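Local coordinates for Mab-21 domain-containing protein (Tribolium castaneum, PDB 7LT2), which senses double-stranded RNA and, as a nucleotidyltransferase, makes the cyclic dinucleotide 2',3'-cGAMP from ATP and GTP in innate immunity, at residues A[165-179]-A[182-195]. Numbering follows the deposited sequence.
Sequences TFHINWWKGGPAMTL and SHSSGEKIMDVDLV
T178 and D193 face each other as a non-hydrogen-bonded antiparallel pair, and they exemplify how side chains on one face can supply the cross-strand bond that the backbone at such a pair does not: T178 OG1 donates to D193 OD1 over 2.6 Å, reaching it from above the carboxylate plane. The hydroxyl gets there because OG1 stands anti to the carbonyl carbon (chi1 -62°), which turns CG2 toward D191 CB and over one face of the W171 ring. By similarity D193 is a catalytic magnesium and GTP ligand, so this short bond probably helps to set the pitch of its carboxylate. On one flank L179 and V192 exchange two backbone bonds, L179 N lying 2.8 Å from V192 O; on the other, one direct bond from L194 N to M177 O (2.9 Å) is completed by a water bridging M177 N and L194 O. On the opposite face at this end, L179, V192 and L194 are apolar; L179 CG meets L194 CD1 at 3.8 Å, the two side chains crossing at about a right angle.

A second tight pair joins H167 and S182 through two nearly straight backbone bonds, H167 N to S182 O measuring 2.9 Å, and S184 CA sits 3.8 Å from the H167 ring centroid in a CH-pi contact.

The solvent side is looser. D191 presents its carboxylate to the rim of the exposed W171 indole, planes 79° apart, while K188 NZ holds D191 OD1 in a salt bridge at 2.8 Å. Water bridges N169 ND2 to S182 OG.

Two successive hairpins thus share strand 177-183 within the nucleotidyltransferase sheet, and a classic beta bulge at I189 and M190, both facing I181, interrupts the second. Helix 18-42 covers F166 and I189, helix 131-147 packs on L194, and strand 70-77 runs parallel to 188-200, bringing D72 beside D193.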
# COMPACT_ATOMS: atom_id res chain seq x y z
N THR A 165 11.99 -17.16 17.00
CA THR A 165 13.14 -16.97 16.12
C THR A 165 12.67 -16.92 14.68
O THR A 165 11.80 -17.69 14.27
CB THR A 165 14.15 -18.10 16.31
OG1 THR A 165 14.56 -18.14 17.69
CG2 THR A 165 15.38 -17.88 15.43
N PHE A 166 13.25 -16.01 13.91
CA PHE A 166 12.80 -15.77 12.55
C PHE A 166 14.00 -15.65 11.62
O PHE A 166 15.10 -15.30 12.04
CB PHE A 166 11.91 -14.53 12.49
CG PHE A 166 10.70 -14.66 13.36
CD1 PHE A 166 9.58 -15.32 12.90
CD2 PHE A 166 10.73 -14.22 14.68
CE1 PHE A 166 8.48 -15.50 13.72
CE2 PHE A 166 9.63 -14.39 15.49
CZ PHE A 166 8.51 -15.03 15.02
N HIS A 167 13.76 -15.97 10.35
CA HIS A 167 14.77 -15.94 9.31
C HIS A 167 14.43 -14.85 8.31
O HIS A 167 13.27 -14.72 7.90
CB HIS A 167 14.87 -17.30 8.60
CG HIS A 167 15.56 -18.35 9.41
ND1 HIS A 167 15.64 -19.67 9.00
CD2 HIS A 167 16.21 -18.28 10.59
CE1 HIS A 167 16.31 -20.36 9.90
NE2 HIS A 167 16.66 -19.55 10.88
N ILE A 168 15.43 -14.08 7.92
CA ILE A 168 15.25 -12.99 6.97
C ILE A 168 16.16 -13.24 5.78
O ILE A 168 17.39 -13.33 5.93
CB ILE A 168 15.53 -11.62 7.60
CG1 ILE A 168 14.48 -11.29 8.66
CG2 ILE A 168 15.53 -10.54 6.53
CD1 ILE A 168 14.65 -9.92 9.26
N ASN A 169 15.56 -13.37 4.61
CA ASN A 169 16.27 -13.40 3.34
C ASN A 169 16.01 -12.08 2.63
O ASN A 169 15.07 -11.35 2.94
CB ASN A 169 15.82 -14.59 2.50
CG ASN A 169 16.18 -15.92 3.13
OD1 ASN A 169 17.35 -16.32 3.12
ND2 ASN A 169 15.19 -16.61 3.68
N TRP A 170 16.88 -11.74 1.68
CA TRP A 170 16.74 -10.43 1.05
C TRP A 170 17.19 -10.47 -0.39
O TRP A 170 18.00 -11.31 -0.80
CB TRP A 170 17.53 -9.35 1.79
CG TRP A 170 18.97 -9.51 1.62
CD1 TRP A 170 19.75 -9.01 0.62
CD2 TRP A 170 19.84 -10.26 2.47
NE1 TRP A 170 21.06 -9.40 0.79
CE2 TRP A 170 21.14 -10.17 1.92
CE3 TRP A 170 19.65 -11.00 3.64
CZ2 TRP A 170 22.24 -10.78 2.51
CZ3 TRP A 170 20.74 -11.60 4.22
CH2 TRP A 170 22.02 -11.50 3.65
N TRP A 171 16.68 -9.50 -1.15
CA TRP A 171 16.96 -9.34 -2.57
C TRP A 171 16.41 -7.99 -3.00
O TRP A 171 15.68 -7.34 -2.26
CB TRP A 171 16.34 -10.48 -3.40
CG TRP A 171 14.86 -10.63 -3.18
CD1 TRP A 171 13.86 -9.98 -3.86
CD2 TRP A 171 14.21 -11.48 -2.22
NE1 TRP A 171 12.63 -10.38 -3.37
CE2 TRP A 171 12.82 -11.29 -2.37
CE3 TRP A 171 14.67 -12.37 -1.25
CZ2 TRP A 171 11.89 -11.96 -1.58
CZ3 TRP A 171 13.74 -13.04 -0.47
CH2 TRP A 171 12.37 -12.84 -0.64
N LYS A 172 16.76 -7.58 -4.21
CA LYS A 172 16.28 -6.30 -4.75
C LYS A 172 15.65 -6.56 -6.11
O LYS A 172 16.35 -6.67 -7.12
CB LYS A 172 17.42 -5.29 -4.84
CG LYS A 172 16.97 -3.89 -5.14
CD LYS A 172 18.09 -2.90 -4.90
CE LYS A 172 17.67 -1.49 -5.27
NZ LYS A 172 17.40 -1.37 -6.73
N GLY A 173 14.32 -6.66 -6.14
CA GLY A 173 13.58 -6.82 -7.37
C GLY A 173 12.94 -5.54 -7.86
O GLY A 173 12.13 -5.58 -8.79
N GLY A 174 13.27 -4.41 -7.25
CA GLY A 174 12.72 -3.14 -7.62
C GLY A 174 13.49 -2.03 -6.94
O GLY A 174 14.61 -2.23 -6.46
N PRO A 175 12.90 -0.84 -6.88
CA PRO A 175 13.60 0.30 -6.27
C PRO A 175 13.96 0.07 -4.81
O PRO A 175 14.99 0.56 -4.35
CB PRO A 175 12.61 1.46 -6.44
CG PRO A 175 11.71 1.03 -7.56
CD PRO A 175 11.59 -0.45 -7.43
N ALA A 176 13.14 -0.67 -4.08
CA ALA A 176 13.36 -0.91 -2.66
C ALA A 176 13.82 -2.34 -2.42
O ALA A 176 13.42 -3.27 -3.13
CB ALA A 176 12.09 -0.62 -1.85
N MET A 177 14.68 -2.51 -1.42
CA MET A 177 15.05 -3.84 -0.95
C MET A 177 13.82 -4.57 -0.43
O MET A 177 12.93 -3.96 0.17
CB MET A 177 16.09 -3.74 0.16
CG MET A 177 17.40 -3.12 -0.26
SD MET A 177 18.29 -4.26 -1.33
CE MET A 177 18.26 -5.75 -0.34
N THR A 178 13.78 -5.88 -0.66
CA THR A 178 12.75 -6.74 -0.09
C THR A 178 13.36 -7.61 1.00
O THR A 178 14.42 -8.22 0.80
CB THR A 178 12.12 -7.64 -1.17
OG1 THR A 178 11.49 -6.82 -2.17
CG2 THR A 178 11.10 -8.60 -0.56
N LEU A 179 12.69 -7.68 2.14
CA LEU A 179 12.99 -8.67 3.17
C LEU A 179 11.94 -9.77 3.13
O LEU A 179 10.75 -9.50 3.33
CB LEU A 179 13.02 -8.04 4.56
CG LEU A 179 14.01 -6.89 4.82
CD1 LEU A 179 14.01 -6.51 6.31
CD2 LEU A 179 15.41 -7.23 4.34
N SER A 182 10.47 -15.31 7.39
CA SER A 182 9.96 -16.65 7.62
C SER A 182 10.15 -17.04 9.08
O SER A 182 11.01 -16.50 9.78
CB SER A 182 10.67 -17.69 6.74
OG SER A 182 10.53 -17.40 5.36
N HIS A 183 9.34 -17.99 9.54
CA HIS A 183 9.64 -18.66 10.80
C HIS A 183 10.96 -19.41 10.67
O HIS A 183 11.31 -19.90 9.59
CB HIS A 183 8.52 -19.64 11.17
CG HIS A 183 7.20 -18.98 11.43
ND1 HIS A 183 6.86 -18.45 12.65
CD2 HIS A 183 6.14 -18.77 10.62
CE1 HIS A 183 5.65 -17.94 12.59
NE2 HIS A 183 5.19 -18.12 11.36
N SER A 184 11.70 -19.51 11.78
CA SER A 184 12.92 -20.30 11.77
C SER A 184 12.64 -21.77 11.46
O SER A 184 13.54 -22.48 11.01
CB SER A 184 13.67 -20.18 13.10
OG SER A 184 12.95 -20.82 14.14
N SER A 185 11.41 -22.23 11.69
CA SER A 185 11.03 -23.59 11.35
C SER A 185 10.80 -23.79 9.85
O SER A 185 10.58 -24.94 9.43
CB SER A 185 9.77 -24.00 12.13
OG SER A 185 8.79 -22.99 12.10
N GLY A 186 10.83 -22.73 9.05
CA GLY A 186 10.79 -22.83 7.60
C GLY A 186 9.60 -22.17 6.93
O GLY A 186 9.68 -21.85 5.74
N GLU A 187 8.50 -21.96 7.65
CA GLU A 187 7.28 -21.46 7.01
C GLU A 187 7.42 -19.98 6.67
O GLU A 187 7.76 -19.16 7.53
CB GLU A 187 6.07 -21.67 7.92
CG GLU A 187 5.76 -23.13 8.23
CD GLU A 187 6.56 -23.67 9.40
OE1 GLU A 187 7.44 -22.94 9.92
OE2 GLU A 187 6.32 -24.83 9.80
N LYS A 188 7.12 -19.63 5.42
CA LYS A 188 7.17 -18.24 4.97
C LYS A 188 6.04 -17.44 5.61
O LYS A 188 4.91 -17.92 5.73
CB LYS A 188 7.07 -18.18 3.45
CG LYS A 188 7.09 -16.78 2.86
CD LYS A 188 8.42 -16.11 3.15
CE LYS A 188 8.58 -14.83 2.38
NZ LYS A 188 9.04 -15.07 0.96
N ILE A 189 6.34 -16.20 6.01
CA ILE A 189 5.30 -15.32 6.55
C ILE A 189 4.91 -14.26 5.53
O ILE A 189 3.77 -14.25 5.05
CB ILE A 189 5.74 -14.68 7.88
CG1 ILE A 189 6.06 -15.77 8.91
CG2 ILE A 189 4.65 -13.75 8.39
CD1 ILE A 189 6.74 -15.25 10.17
N MET A 190 5.83 -13.36 5.18
CA MET A 190 5.51 -12.30 4.24
C MET A 190 6.79 -11.64 3.75
O MET A 190 7.82 -11.68 4.43
CB MET A 190 4.58 -11.25 4.87
CG MET A 190 3.38 -10.89 4.00
SD MET A 190 2.08 -10.02 4.88
CE MET A 190 1.41 -11.35 5.87
N ASP A 191 6.71 -11.03 2.56
CA ASP A 191 7.75 -10.15 2.04
C ASP A 191 7.45 -8.71 2.44
O ASP A 191 6.29 -8.30 2.48
CB ASP A 191 7.84 -10.23 0.51
CG ASP A 191 8.39 -11.55 0.01
OD1 ASP A 191 9.01 -12.29 0.79
OD2 ASP A 191 8.20 -11.84 -1.20
N VAL A 192 8.50 -7.94 2.72
CA VAL A 192 8.36 -6.53 3.09
C VAL A 192 9.34 -5.70 2.28
O VAL A 192 10.54 -5.97 2.30
CB VAL A 192 8.60 -6.31 4.60
CG1 VAL A 192 8.33 -4.86 4.98
CG2 VAL A 192 7.72 -7.25 5.43
N ASP A 193 8.83 -4.68 1.58
CA ASP A 193 9.67 -3.74 0.86
C ASP A 193 9.99 -2.54 1.74
O ASP A 193 9.10 -1.97 2.38
CB ASP A 193 8.99 -3.29 -0.44
CG ASP A 193 9.07 -4.34 -1.53
OD1 ASP A 193 9.50 -5.48 -1.25
OD2 ASP A 193 8.69 -4.01 -2.68
N LEU A 194 11.26 -2.14 1.77
CA LEU A 194 11.73 -1.08 2.67
C LEU A 194 11.82 0.20 1.85
O LEU A 194 12.79 0.41 1.12
CB LEU A 194 13.06 -1.46 3.30
CG LEU A 194 13.13 -2.86 3.92
CD1 LEU A 194 14.53 -3.15 4.43
CD2 LEU A 194 12.11 -3.01 5.04
N VAL A 195 10.81 1.06 1.98
CA VAL A 195 10.62 2.21 1.10
C VAL A 195 10.95 3.49 1.87
O VAL A 195 10.27 3.83 2.85
CB VAL A 195 9.18 2.26 0.57
CG1 VAL A 195 9.02 3.41 -0.42
CG2 VAL A 195 8.79 0.92 -0.06
O HOH W 1 9.01 -18.64 14.62
O HOH W 2 12.61 -16.03 4.63
O HOH W 3 10.49 -2.14 -4.71
O HOH W 4 15.40 -0.34 0.34